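Local coordinates for protein amidohydrolase (Staphylococcus aureus, PDB 3NUR) that probably hydrolyses carbon-nitrogen bonds, other than peptide bonds, of linear amides at a metal site in a TIM barrel, where the crystal holds a calcium ion, at residues Thr26-Tyr31 / Tyr287-Gly292; Tyr313-Pro318 / Glu323-Phe328; Leu191-Val196 / Ile251-Glu256; Ile79-Asn84 / Gln88-Ser93. All blocks are in the same frame, centred on the assembly; numbering follows the deposited sequence.

Contact 1: Thr26-Tyr31 / Tyr287-Gly292. With CA (calcium ion), chain B.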
loop_
_atom_site.group_PDB
_atom_site.type_symbol
_atom_site.label_atom_id
_atom_site.label_comp_id
_atom_site.label_asym_id
_atom_site.label_seq_id
_atom_site.Cartn_x
_atom_site.Cartn_y
_atom_site.Cartn_z
ATOM N N THR A 26 4.497 -11.402 0.502
ATOM C CA THR A 26 4.972 -10.037 0.210
ATOM C C THR A 26 3.769 -9.159 -0.209
ATOM O O THR A 26 2.921 -9.591 -1.013
ATOM C CB THR A 26 6.183 -10.027 -0.723
ATOM O OG1 THR A 26 5.864 -10.755 -1.896
ATOM C CG2 THR A 26 7.467 -10.610 -0.076
ATOM N N PHE A 27 3.686 -7.945 0.355
ATOM C CA PHE A 27 2.494 -7.104 0.237
ATOM C C PHE A 27 2.453 -5.948 -0.763
ATOM O O PHE A 27 1.375 -5.376 -0.979
ATOM C CB PHE A 27 2.075 -6.638 1.632
ATOM C CG PHE A 27 1.320 -7.680 2.418
ATOM C CD1 PHE A 27 -0.071 -7.649 2.482
ATOM C CD2 PHE A 27 1.999 -8.681 3.113
ATOM C CE1 PHE A 27 -0.778 -8.617 3.204
ATOM C CE2 PHE A 27 1.294 -9.631 3.863
ATOM C CZ PHE A 27 -0.087 -9.588 3.905
ATOM N N GLU A 28 3.606 -5.557 -1.329
ATOM C CA GLU A 28 3.614 -4.427 -2.265
ATOM C C GLU A 28 4.299 -4.886 -3.521
ATOM O O GLU A 28 5.475 -4.625 -3.713
ATOM C CB GLU A 28 4.304 -3.191 -1.633
ATOM C CG GLU A 28 3.975 -1.897 -2.371
ATOM C CD GLU A 28 4.832 -0.727 -1.925
ATOM O OE1 GLU A 28 5.548 -0.162 -2.781
ATOM O OE2 GLU A 28 4.826 -0.404 -0.712
ATOM N N GLU A 29 3.595 -5.692 -4.317
ATOM C CA GLU A 29 4.161 -6.331 -5.508
ATOM C C GLU A 29 3.254 -5.940 -6.657
ATOM O O GLU A 29 2.027 -6.093 -6.548
ATOM C CB GLU A 29 4.201 -7.855 -5.261
ATOM C CG GLU A 29 4.703 -8.214 -3.844
ATOM C CD GLU A 29 5.998 -7.561 -3.363
ATOM O OE1 GLU A 29 6.971 -7.503 -4.149
ATOM O OE2 GLU A 29 6.042 -7.103 -2.196
ATOM N N HIS A 30 3.853 -5.382 -7.724
ATOM C CA HIS A 30 3.085 -4.758 -8.788
ATOM C C HIS A 30 3.006 -5.451 -10.114
ATOM O O HIS A 30 3.926 -6.153 -10.528
ATOM C CB HIS A 30 3.592 -3.320 -8.998
ATOM C CG HIS A 30 3.580 -2.494 -7.740
ATOM N ND1 HIS A 30 2.388 -2.099 -7.144
ATOM C CD2 HIS A 30 4.617 -1.984 -7.027
ATOM C CE1 HIS A 30 2.730 -1.381 -6.083
ATOM N NE2 HIS A 30 4.059 -1.288 -5.964
ATOM N N TYR A 31 1.923 -5.147 -10.823
ATOM C CA TYR A 31 1.725 -5.603 -12.188
ATOM C C TYR A 31 1.111 -4.464 -12.998
ATOM O O TYR A 31 0.479 -3.584 -12.430
ATOM C CB TYR A 31 0.806 -6.857 -12.240
ATOM C CG TYR A 31 -0.660 -6.541 -12.062
ATOM C CD1 TYR A 31 -1.197 -6.339 -10.796
ATOM C CD2 TYR A 31 -1.491 -6.330 -13.166
ATOM C CE1 TYR A 31 -2.528 -5.993 -10.626
ATOM C CE2 TYR A 31 -2.825 -5.968 -13.008
ATOM C CZ TYR A 31 -3.335 -5.791 -11.731
ATOM O OH TYR A 31 -4.638 -5.429 -11.538
ATOM N N TYR A 287 -0.675 -1.278 9.441
ATOM C CA TYR A 287 0.415 -2.241 9.293
ATOM C C TYR A 287 1.475 -1.491 8.491
ATOM O O TYR A 287 1.143 -0.644 7.663
ATOM C CB TYR A 287 0.000 -3.492 8.498
ATOM C CG TYR A 287 -0.832 -4.441 9.323
ATOM C CD1 TYR A 287 -0.240 -5.497 10.016
ATOM C CD2 TYR A 287 -2.210 -4.286 9.416
ATOM C CE1 TYR A 287 -1.009 -6.386 10.764
ATOM C CE2 TYR A 287 -2.990 -5.174 10.153
ATOM C CZ TYR A 287 -2.382 -6.218 10.835
ATOM O OH TYR A 287 -3.154 -7.098 11.551
ATOM N N ILE A 288 2.730 -1.793 8.735
ATOM C CA ILE A 288 3.807 -1.099 8.020
ATOM C C ILE A 288 4.643 -2.128 7.234
ATOM O O ILE A 288 4.947 -3.197 7.765
ATOM C CB ILE A 288 4.664 -0.293 9.039
ATOM C CG1 ILE A 288 3.896 0.950 9.570
ATOM C CG2 ILE A 288 6.041 0.091 8.451
ATOM C CD1 ILE A 288 4.537 1.657 10.764
ATOM N N THR A 289 5.093 -1.757 6.021
ATOM C CA THR A 289 5.971 -2.621 5.230
ATOM C C THR A 289 7.261 -1.873 4.841
ATOM O O THR A 289 7.272 -0.639 4.868
ATOM C CB THR A 289 5.282 -3.204 3.942
ATOM O OG1 THR A 289 5.543 -2.379 2.786
ATOM C CG2 THR A 289 3.801 -3.541 4.101
ATOM N N PRO A 290 8.324 -2.610 4.429
ATOM C CA PRO A 290 9.574 -1.949 4.031
ATOM C C PRO A 290 9.580 -1.486 2.575
ATOM O O PRO A 290 10.480 -0.745 2.192
ATOM C CB PRO A 290 10.626 -3.060 4.178
ATOM C CG PRO A 290 9.909 -4.278 4.665
ATOM C CD PRO A 290 8.471 -4.083 4.419
ATOM N N SER A 291 8.646 -1.999 1.728
ATOM C CA SER A 291 8.652 -1.749 0.266
ATOM C C SER A 291 10.042 -1.989 -0.362
ATOM O O SER A 291 10.528 -1.150 -1.128
ATOM C CB SER A 291 8.185 -0.329 -0.051
ATOM O OG SER A 291 6.998 0.004 0.635
ATOM N N GLY A 292 10.698 -3.084 0.017
ATOM C CA GLY A 292 12.011 -3.443 -0.516
ATOM C C GLY A 292 13.177 -2.578 -0.065
ATOM O O GLY A 292 14.282 -2.711 -0.607
HETATM CA CA CA B . 5.398 0.295 -4.877
HETATM O O HOH W 1 6.888 1.769 -4.271
HETATM O O HOH W 2 5.568 1.402 -6.837
#
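Ser291 OG is gripped twice: it donates to Glu28 OE2 over 2.6 Å and accepts from the backbone N of His253. A serine suits the place, since one small hydroxyl can serve both neighbours, and its torsion sets OG beside the backbone N (chi1 -48°). The hydroxyl does not lie in the plane of the Glu28 carboxylate but meets OE2 from above it, 37° out of plane. The long reach of glutamate is fully used here. CG stands anti to the backbone N (chi1 -163°) and the chain runs on extended, carrying the carboxylate off the strand so that its other oxygen, OE1, binds the calcium ion at 2.2 Å. His30, two residues on along the strand, adds NE2 at 2.3 Å from the same calcium ion; His192, Asp316 and two waters complete the site. Farther from the metal the contact turns apolar, with the methyl CG2 of Thr289 lying 4.3 Å from Phe27 CB. Thr289 OG1 bonds to Tyr190 OH and only weakly to Ser291 N. One strand thus offers a Glu-x-His pair to the metal, while the loop following strand 286-288 supplies a second-shell hydroxyl. The Glu28 carboxylate is therefore fixed in rotation by a metal bond and a second-shell hydrogen bond, one to each oxygen.

Contact 2: Tyr313-Pro318 / Glu323-Phe328; sequences YAADYP and EKLGVF. With CA (calcium ion), chain B.
An irregular chain, residues 313-318, passes a short, weakly bonded helical turn in 323-328, and the two come nearest at Ala315 and Leu325, whose CA atoms are 7.1 Å apart. The turn is closed by Lys324 O, which accepts from both Val327 N and Phe328 N. Tyr313 reaches across to it: OH donates to Leu325 O at 2.6 Å, arriving in the carbonyl plane on a lone pair, with a C=O...donor angle of 130°. Tyrosine fits because its rigid ring spans the gap and ends in a donor. Leu325 slides past that ring in the opposite direction, CG anti to its backbone N (chi1 -168°). CD1 packs 3.6 Å from Tyr313 CZ, and both methyls reach Ala315 CB, CD2 at 3.9 Å; the small alanine lets the chains close up. Phe328 comes to the edge of the tyrosine ring, its CD2 4.2 Å from Tyr313 CE1. Asp316 OD1, one residue on, binds the calcium ion at 2.1 Å: the loop carries the aspartate of the amidohydrolase metal site, at the C-terminal ends of the barrel strands. Strand 24-31 flanks the irregular chain, Glu29 receiving the N-H groups of Ala315 and Tyr317, while Phe81 of helix 75-84 packs on Ala315 and Leu325.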
loop_
_atom_site.group_PDB
_atom_site.type_symbol
_atom_site.label_atom_id
_atom_site.label_comp_id
_atom_site.label_asym_id
_atom_site.label_seq_id
_atom_site.Cartn_x
_atom_site.Cartn_y
_atom_site.Cartn_z
ATOM N N TYR A 313 5.837 -7.961 5.328
ATOM C CA TYR A 313 6.974 -7.969 4.415
ATOM C C TYR A 313 6.552 -7.530 3.013
ATOM O O TYR A 313 5.382 -7.652 2.658
ATOM C CB TYR A 313 7.647 -9.354 4.431
ATOM C CG TYR A 313 9.146 -9.349 4.215
ATOM C CD1 TYR A 313 9.938 -8.305 4.688
ATOM C CD2 TYR A 313 9.781 -10.417 3.580
ATOM C CE1 TYR A 313 11.328 -8.321 4.537
ATOM C CE2 TYR A 313 11.169 -10.445 3.422
ATOM C CZ TYR A 313 11.936 -9.391 3.893
ATOM O OH TYR A 313 13.301 -9.410 3.720
ATOM N N ALA A 314 7.475 -6.942 2.256
ATOM C CA ALA A 314 7.191 -6.416 0.903
ATOM C C ALA A 314 8.500 -6.109 0.203
ATOM O O ALA A 314 9.448 -5.669 0.856
ATOM C CB ALA A 314 6.348 -5.145 0.990
ATOM N N ALA A 315 8.541 -6.300 -1.126
ATOM C CA ALA A 315 9.744 -6.082 -1.931
ATOM C C ALA A 315 9.653 -4.915 -2.910
ATOM O O ALA A 315 10.687 -4.495 -3.421
ATOM C CB ALA A 315 10.044 -7.349 -2.740
ATOM N N ASP A 316 8.431 -4.463 -3.250
ATOM C CA ASP A 316 8.195 -3.448 -4.307
ATOM C C ASP A 316 8.592 -4.040 -5.682
ATOM O O ASP A 316 8.989 -3.320 -6.611
ATOM C CB ASP A 316 8.894 -2.092 -4.018
ATOM C CG ASP A 316 8.215 -0.919 -4.691
ATOM O OD1 ASP A 316 7.022 -1.063 -5.086
ATOM O OD2 ASP A 316 8.898 0.129 -4.914
ATOM N N TYR A 317 8.461 -5.378 -5.812
ATOM C CA TYR A 317 8.778 -6.030 -7.074
ATOM C C TYR A 317 7.833 -5.511 -8.180
ATOM O O TYR A 317 6.642 -5.370 -7.914
ATOM C CB TYR A 317 8.647 -7.565 -6.938
ATOM C CG TYR A 317 8.940 -8.285 -8.230
ATOM C CD1 TYR A 317 10.241 -8.654 -8.563
ATOM C CD2 TYR A 317 7.935 -8.498 -9.178
ATOM C CE1 TYR A 317 10.534 -9.236 -9.794
ATOM C CE2 TYR A 317 8.217 -9.096 -10.406
ATOM C CZ TYR A 317 9.517 -9.475 -10.702
ATOM O OH TYR A 317 9.815 -10.082 -11.902
ATOM N N PRO A 318 8.310 -5.231 -9.415
ATOM C CA PRO A 318 9.689 -5.368 -9.933
ATOM C C PRO A 318 10.469 -4.044 -9.949
ATOM O O PRO A 318 11.568 -4.001 -10.502
ATOM C CB PRO A 318 9.435 -5.847 -11.359
ATOM C CG PRO A 318 8.232 -5.017 -11.772
ATOM C CD PRO A 318 7.382 -4.866 -10.511
ATOM N N GLU A 323 18.020 -8.210 -3.753
ATOM C CA GLU A 323 18.819 -9.440 -3.761
ATOM C C GLU A 323 18.932 -10.109 -2.385
ATOM O O GLU A 323 19.185 -11.313 -2.328
ATOM C CB GLU A 323 20.204 -9.209 -4.415
ATOM C CG GLU A 323 21.198 -8.448 -3.550
ATOM C CD GLU A 323 22.354 -7.772 -4.267
ATOM O OE1 GLU A 323 22.123 -7.155 -5.334
ATOM O OE2 GLU A 323 23.482 -7.805 -3.724
ATOM N N LYS A 324 18.711 -9.338 -1.294
ATOM C CA LYS A 324 18.784 -9.821 0.099
ATOM C C LYS A 324 17.404 -10.054 0.745
ATOM O O LYS A 324 17.323 -10.318 1.953
ATOM C CB LYS A 324 19.609 -8.844 0.955
ATOM C CG LYS A 324 21.118 -8.938 0.696
ATOM C CD LYS A 324 21.894 -7.897 1.504
ATOM C CE LYS A 324 22.088 -8.277 2.960
ATOM N NZ LYS A 324 22.191 -7.077 3.834
ATOM N N LEU A 325 16.313 -10.008 -0.063
ATOM C CA LEU A 325 14.975 -10.232 0.482
ATOM C C LEU A 325 14.865 -11.506 1.341
ATOM O O LEU A 325 14.367 -11.448 2.468
ATOM C CB LEU A 325 13.916 -10.216 -0.633
ATOM C CG LEU A 325 12.481 -10.149 -0.117
ATOM C CD1 LEU A 325 12.137 -8.722 0.393
ATOM C CD2 LEU A 325 11.526 -10.544 -1.176
ATOM N N GLY A 326 15.404 -12.611 0.840
ATOM C CA GLY A 326 15.333 -13.900 1.521
ATOM C C GLY A 326 16.206 -14.085 2.744
ATOM O O GLY A 326 16.027 -15.071 3.466
ATOM N N VAL A 327 17.167 -13.154 2.994
ATOM C CA VAL A 327 18.064 -13.264 4.148
ATOM C C VAL A 327 17.988 -12.074 5.121
ATOM O O VAL A 327 18.501 -12.172 6.230
ATOM C CB VAL A 327 19.537 -13.590 3.732
ATOM C CG1 VAL A 327 19.619 -14.913 2.958
ATOM C CG2 VAL A 327 20.162 -12.449 2.935
ATOM N N PHE A 328 17.349 -10.963 4.715
ATOM C CA PHE A 328 17.278 -9.743 5.526
ATOM C C PHE A 328 16.738 -9.974 6.924
ATOM O O PHE A 328 17.297 -9.447 7.884
ATOM C CB PHE A 328 16.491 -8.639 4.811
ATOM C CG PHE A 328 16.287 -7.360 5.600
ATOM C CD1 PHE A 328 17.363 -6.542 5.923
ATOM C CD2 PHE A 328 15.009 -6.955 5.981
ATOM C CE1 PHE A 328 17.169 -5.361 6.655
ATOM C CE2 PHE A 328 14.810 -5.744 6.664
ATOM C CZ PHE A 328 15.895 -4.957 6.996
HETATM CA CA CA B . 5.398 0.295 -4.877
HETATM O O HOH W 1 6.888 1.769 -4.271
HETATM O O HOH W 2 5.568 1.402 -6.837
#

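Contact 3: Leu191-Val196 / Ile251-Glu256; sequences LHPAPV and IGHWGE. With CA (calcium ion), chain B.
Glu256 sets CG beside its backbone N (chi1 -50°) and bends again at chi2 (-71°), which folds its carboxylate back toward His253, whose ring leaves the backbone by a similar first torsion; both then face Pro193. His253 ND1 donates to Glu256 OE2 at 2.8 Å in a nearly straight bond of 163°, in the plane of the ring but from above the carboxylate. Pro193 packs against the pair, crossing the imidazole obliquely with CG 4.0 Å from His253 CE1 and putting CD 3.7 Å from Glu256 OE2. A proline offers a compact apolar surface here and brings no N-H that would need a partner. The two segments leave the C-terminal ends of neighbouring parallel barrel strands, 189-192 and 249-251, where TIM barrels carry their active sites. There Leu191 CB touches Ile251 CG2 at 4.2 Å. Just beyond, water 3 bridges the parting chains: it donates to Leu191 O and to Glu256 OE2 and accepts from Gly252 N. Residues 253-256 all have positive phi, a backbone shape that glycine, as at Gly255, adopts readily. His192 uses both ring nitrogens: NE2 binds the calcium ion at 2.3 Å, and ND1 donates to Pro193 O at 2.7 Å, which fixes the ring's rotation. Water 1, a calcium ligand, reaches His253 NE2 through a weak 3.2 Å bond, while Glu256 OE1 accepts from His225.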
loop_
_atom_site.group_PDB
_atom_site.type_symbol
_atom_site.label_atom_id
_atom_site.label_comp_id
_atom_site.label_asym_id
_atom_site.label_seq_id
_atom_site.Cartn_x
_atom_site.Cartn_y
_atom_site.Cartn_z
ATOM N N LEU A 191 -2.394 2.052 1.241
ATOM C CA LEU A 191 -2.328 3.440 0.725
ATOM C C LEU A 191 -0.894 3.653 0.238
ATOM O O LEU A 191 0.040 3.637 1.039
ATOM C CB LEU A 191 -2.692 4.442 1.829
ATOM C CG LEU A 191 -2.925 5.902 1.407
ATOM C CD1 LEU A 191 -4.173 6.031 0.497
ATOM C CD2 LEU A 191 -3.104 6.782 2.647
ATOM N N HIS A 192 -0.728 3.791 -1.079
ATOM C CA HIS A 192 0.562 3.853 -1.778
ATOM C C HIS A 192 0.833 5.257 -2.352
ATOM O O HIS A 192 -0.106 5.929 -2.769
ATOM C CB HIS A 192 0.508 2.817 -2.926
ATOM C CG HIS A 192 1.787 2.580 -3.683
ATOM N ND1 HIS A 192 2.269 3.499 -4.583
ATOM C CD2 HIS A 192 2.612 1.511 -3.669
ATOM C CE1 HIS A 192 3.404 2.994 -5.043
ATOM N NE2 HIS A 192 3.643 1.797 -4.531
ATOM N N PRO A 193 2.110 5.669 -2.490
ATOM C CA PRO A 193 2.381 6.996 -3.066
ATOM C C PRO A 193 2.097 7.095 -4.573
ATOM O O PRO A 193 1.986 6.090 -5.279
ATOM C CB PRO A 193 3.867 7.205 -2.782
ATOM C CG PRO A 193 4.441 5.821 -2.658
ATOM C CD PRO A 193 3.354 5.043 -1.971
ATOM N N ALA A 194 1.974 8.325 -5.056
ATOM C CA ALA A 194 1.827 8.652 -6.475
ATOM C C ALA A 194 2.288 10.113 -6.659
ATOM O O ALA A 194 2.420 10.819 -5.647
ATOM C CB ALA A 194 0.381 8.476 -6.925
ATOM N N PRO A 195 2.539 10.579 -7.912
ATOM C CA PRO A 195 3.015 11.966 -8.109
ATOM C C PRO A 195 2.211 13.017 -7.348
ATOM O O PRO A 195 0.977 12.953 -7.315
ATOM C CB PRO A 195 2.908 12.153 -9.628
ATOM C CG PRO A 195 3.211 10.781 -10.162
ATOM C CD PRO A 195 2.476 9.859 -9.205
ATOM N N VAL A 196 2.911 13.970 -6.724
ATOM C CA VAL A 196 2.274 15.054 -5.968
ATOM C C VAL A 196 1.630 16.049 -6.945
ATOM O O VAL A 196 2.003 16.100 -8.129
ATOM C CB VAL A 196 3.231 15.793 -4.983
ATOM C CG1 VAL A 196 3.751 14.862 -3.882
ATOM C CG2 VAL A 196 4.388 16.467 -5.729
ATOM N N ILE A 251 0.645 0.717 4.994
ATOM C CA ILE A 251 1.513 1.727 4.395
ATOM C C ILE A 251 2.912 1.162 4.276
ATOM O O ILE A 251 3.358 0.433 5.155
ATOM C CB ILE A 251 1.496 3.089 5.111
ATOM C CG1 ILE A 251 1.821 2.953 6.631
ATOM C CG2 ILE A 251 0.163 3.854 4.808
ATOM C CD1 ILE A 251 1.839 4.331 7.414
ATOM N N GLY A 252 3.577 1.504 3.186
ATOM C CA GLY A 252 4.918 1.042 2.881
ATOM C C GLY A 252 5.998 2.012 3.281
ATOM O O GLY A 252 5.772 2.910 4.097
ATOM N N HIS A 253 7.199 1.812 2.722
ATOM C CA HIS A 253 8.382 2.646 2.953
ATOM C C HIS A 253 8.590 2.974 4.421
ATOM O O HIS A 253 8.896 4.131 4.791
ATOM C CB HIS A 253 8.344 3.879 2.030
ATOM C CG HIS A 253 8.036 3.482 0.616
ATOM N ND1 HIS A 253 6.731 3.470 0.133
ATOM C CD2 HIS A 253 8.858 2.973 -0.328
ATOM C CE1 HIS A 253 6.812 2.961 -1.089
ATOM N NE2 HIS A 253 8.071 2.672 -1.417
ATOM N N TRP A 254 8.473 1.915 5.264
ATOM C CA TRP A 254 8.671 1.984 6.709
ATOM C C TRP A 254 7.724 2.956 7.439
ATOM O O TRP A 254 8.054 3.469 8.516
ATOM C CB TRP A 254 10.165 2.267 7.034
ATOM C CG TRP A 254 11.105 1.157 6.642
ATOM C CD1 TRP A 254 12.151 1.240 5.768
ATOM C CD2 TRP A 254 11.123 -0.184 7.166
ATOM N NE1 TRP A 254 12.807 0.029 5.696
ATOM C CE2 TRP A 254 12.212 -0.856 6.560
ATOM C CE3 TRP A 254 10.344 -0.872 8.111
ATOM C CZ2 TRP A 254 12.538 -2.182 6.866
ATOM C CZ3 TRP A 254 10.626 -2.211 8.366
ATOM C CH2 TRP A 254 11.708 -2.851 7.747
ATOM N N GLY A 255 6.547 3.187 6.865
ATOM C CA GLY A 255 5.571 4.079 7.484
ATOM C C GLY A 255 5.492 5.474 6.908
ATOM O O GLY A 255 4.779 6.321 7.465
ATOM N N GLU A 256 6.202 5.737 5.770
ATOM C CA GLU A 256 6.084 7.032 5.064
ATOM C C GLU A 256 6.312 8.217 6.005
ATOM O O GLU A 256 5.564 9.206 5.975
ATOM C CB GLU A 256 4.694 7.115 4.377
ATOM C CG GLU A 256 4.349 5.876 3.538
ATOM C CD GLU A 256 5.107 5.670 2.236
ATOM O OE1 GLU A 256 6.076 6.416 1.970
ATOM O OE2 GLU A 256 4.693 4.786 1.448
HETATM CA CA CA B . 5.398 0.295 -4.877
HETATM O O HOH W 3 2.681 3.071 1.122
HETATM O O HOH W 1 6.888 1.769 -4.271
HETATM O O HOH W 2 5.568 1.402 -6.837
#

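Contact 4: Ile79-Asn84 / Gln88-Ser93; sequences IQFMNN and QIQVLS
Dispersion contacts dominate, and most of them belong to Met82, a selenomethionine in this crystal, as it meets Gln90. The two chains cross obliquely: SE lies 3.7 Å from Gln90 CG, the large and polarisable atom resting on the aliphatic part of the glutamine. A bend at chi3 (66°) turns the methyl toward the strand backbone, so that CE ends 3.7 Å from Gln88 O. An unbranched, flexible chain suits this gap, where the axes of helix 79-84 and strand 89-93 approach to 10.0 Å at their closest. Gln90 answers by extending beyond CG toward the helix. Helix 75-84 stands between two neighbouring parallel strands in sequence, 24-31 and 87-94, and packs against the second: a beta-alpha-beta crossover of the TIM barrel, with helix and strand directions 132° apart. Aromatic contact comes from Phe81, which lies beside Gln90 and whose ring stacks with that of Tyr317. Polar links run through Arg128, just before strand 129-131, which bonds both Asn83 OD1 and Gln88 O. Within the helix the backbone bond from Asn83 N to Ile79 O, 2.9 Å, spans the turn that presents Met82 to the strand.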
loop_
_atom_site.group_PDB
_atom_site.type_symbol
_atom_site.label_atom_id
_atom_site.label_comp_id
_atom_site.label_asym_id
_atom_site.label_seq_id
_atom_site.Cartn_x
_atom_site.Cartn_y
_atom_site.Cartn_z
ATOM N N ILE A 79 8.232 -15.429 -11.117
ATOM C CA ILE A 79 8.413 -16.694 -10.385
ATOM C C ILE A 79 9.859 -16.945 -10.020
ATOM O O ILE A 79 10.126 -17.465 -8.931
ATOM C CB ILE A 79 7.800 -17.893 -11.175
ATOM C CG1 ILE A 79 6.259 -17.856 -11.139
ATOM C CG2 ILE A 79 8.346 -19.258 -10.691
ATOM C CD1 ILE A 79 5.534 -17.974 -9.703
ATOM N N GLN A 80 10.796 -16.607 -10.933
ATOM C CA GLN A 80 12.237 -16.761 -10.685
ATOM C C GLN A 80 12.607 -15.942 -9.445
ATOM O O GLN A 80 13.259 -16.473 -8.533
ATOM C CB GLN A 80 13.058 -16.269 -11.892
ATOM C CG GLN A 80 14.562 -16.465 -11.692
ATOM C CD GLN A 80 15.359 -16.020 -12.883
ATOM O OE1 GLN A 80 16.062 -15.008 -12.831
ATOM N NE2 GLN A 80 15.278 -16.772 -13.982
ATOM N N PHE A 81 12.139 -14.666 -9.392
ATOM C CA PHE A 81 12.434 -13.794 -8.265
ATOM C C PHE A 81 11.863 -14.367 -6.973
ATOM O O PHE A 81 12.583 -14.471 -5.988
ATOM C CB PHE A 81 11.926 -12.351 -8.505
ATOM C CG PHE A 81 12.060 -11.462 -7.277
ATOM C CD1 PHE A 81 13.261 -10.819 -6.990
ATOM C CD2 PHE A 81 10.994 -11.299 -6.395
ATOM C CE1 PHE A 81 13.393 -10.026 -5.840
ATOM C CE2 PHE A 81 11.125 -10.507 -5.249
ATOM C CZ PHE A 81 12.325 -9.875 -4.982
HETATM N N MSE A 82 10.574 -14.749 -6.973
HETATM C CA MSE A 82 9.918 -15.278 -5.784
HETATM C C MSE A 82 10.595 -16.543 -5.262
HETATM O O MSE A 82 10.888 -16.619 -4.062
HETATM C CB MSE A 82 8.450 -15.550 -6.064
HETATM C CG MSE A 82 7.662 -14.269 -6.332
HETATM SE SE MSE A 82 5.963 -14.693 -7.144
HETATM C CE MSE A 82 5.119 -15.652 -5.679
ATOM N N ASN A 83 10.891 -17.513 -6.174
ATOM C CA ASN A 83 11.537 -18.764 -5.781
ATOM C C ASN A 83 12.919 -18.562 -5.209
ATOM O O ASN A 83 13.234 -19.153 -4.182
ATOM C CB ASN A 83 11.573 -19.760 -6.938
ATOM C CG ASN A 83 10.213 -20.348 -7.266
ATOM O OD1 ASN A 83 9.175 -20.008 -6.677
ATOM N ND2 ASN A 83 10.171 -21.210 -8.258
ATOM N N ASN A 84 13.720 -17.689 -5.824
ATOM C CA ASN A 84 15.076 -17.400 -5.350
ATOM C C ASN A 84 15.097 -16.645 -4.025
ATOM O O ASN A 84 16.089 -16.718 -3.295
ATOM C CB ASN A 84 15.845 -16.602 -6.399
ATOM C CG ASN A 84 16.140 -17.370 -7.672
ATOM O OD1 ASN A 84 15.901 -18.578 -7.792
ATOM N ND2 ASN A 84 16.629 -16.668 -8.672
ATOM N N GLN A 88 6.583 -17.176 -0.960
ATOM C CA GLN A 88 5.517 -18.128 -1.280
ATOM C C GLN A 88 4.408 -17.377 -2.004
ATOM O O GLN A 88 3.878 -17.880 -2.989
ATOM C CB GLN A 88 4.964 -18.770 0.008
ATOM C CG GLN A 88 3.818 -19.789 -0.197
ATOM C CD GLN A 88 4.222 -20.989 -1.024
ATOM O OE1 GLN A 88 3.511 -21.398 -1.948
ATOM N NE2 GLN A 88 5.386 -21.558 -0.736
ATOM N N ILE A 89 4.018 -16.186 -1.483
ATOM C CA ILE A 89 2.924 -15.422 -2.075
ATOM C C ILE A 89 3.280 -13.977 -2.337
ATOM O O ILE A 89 3.837 -13.304 -1.457
ATOM C CB ILE A 89 1.667 -15.494 -1.145
ATOM C CG1 ILE A 89 1.143 -16.940 -0.973
ATOM C CG2 ILE A 89 0.555 -14.508 -1.556
ATOM C CD1 ILE A 89 0.124 -17.096 0.110
ATOM N N GLN A 90 2.862 -13.471 -3.520
ATOM C CA GLN A 90 2.900 -12.055 -3.793
ATOM C C GLN A 90 1.433 -11.605 -3.758
ATOM O O GLN A 90 0.569 -12.249 -4.376
ATOM C CB GLN A 90 3.504 -11.716 -5.167
ATOM C CG GLN A 90 5.013 -11.660 -5.155
ATOM C CD GLN A 90 5.592 -11.081 -6.436
ATOM O OE1 GLN A 90 6.797 -10.784 -6.536
ATOM N NE2 GLN A 90 4.751 -10.844 -7.428
ATOM N N VAL A 91 1.169 -10.512 -3.054
ATOM C CA VAL A 91 -0.156 -9.865 -3.020
ATOM C C VAL A 91 -0.032 -8.828 -4.145
ATOM O O VAL A 91 0.815 -7.919 -4.074
ATOM C CB VAL A 91 -0.522 -9.236 -1.648
ATOM C CG1 VAL A 91 -1.916 -8.638 -1.698
ATOM C CG2 VAL A 91 -0.428 -10.259 -0.513
ATOM N N LEU A 92 -0.785 -9.032 -5.241
ATOM C CA LEU A 92 -0.615 -8.225 -6.444
ATOM C C LEU A 92 -1.529 -6.990 -6.529
ATOM O O LEU A 92 -2.726 -7.083 -6.249
ATOM C CB LEU A 92 -0.786 -9.110 -7.709
ATOM C CG LEU A 92 0.255 -10.221 -7.953
ATOM C CD1 LEU A 92 -0.093 -11.039 -9.211
ATOM C CD2 LEU A 92 1.631 -9.648 -8.124
ATOM N N SER A 93 -0.937 -5.843 -6.924
ATOM C CA SER A 93 -1.631 -4.561 -7.093
ATOM C C SER A 93 -1.156 -3.857 -8.360
ATOM O O SER A 93 -0.036 -4.102 -8.777
ATOM C CB SER A 93 -1.343 -3.662 -5.905
ATOM O OG SER A 93 0.055 -3.447 -5.775
#

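How the contacts relate
From the N terminus, strand 24-31 opens the barrel and waits some 255 residues for the chain to return at 287-292, where contact 1 closes the longest loop. Within that span lie contact 4, a short return from helix 75-84 into strand 87-94, and contact 3, which joins the ends of strands 189-192 and 249-251. Contact 2 follows contact 1 in series, closing a brief loop near the C-terminal end of the chain; none of the four cross. Contacts 1, 2 and 3 share the calcium ion and two of its waters, whereas contact 4 meets contact 2 through Phe81 and Tyr317 and contact 1 through strand pairing. Contacts 3 and 4 do not touch.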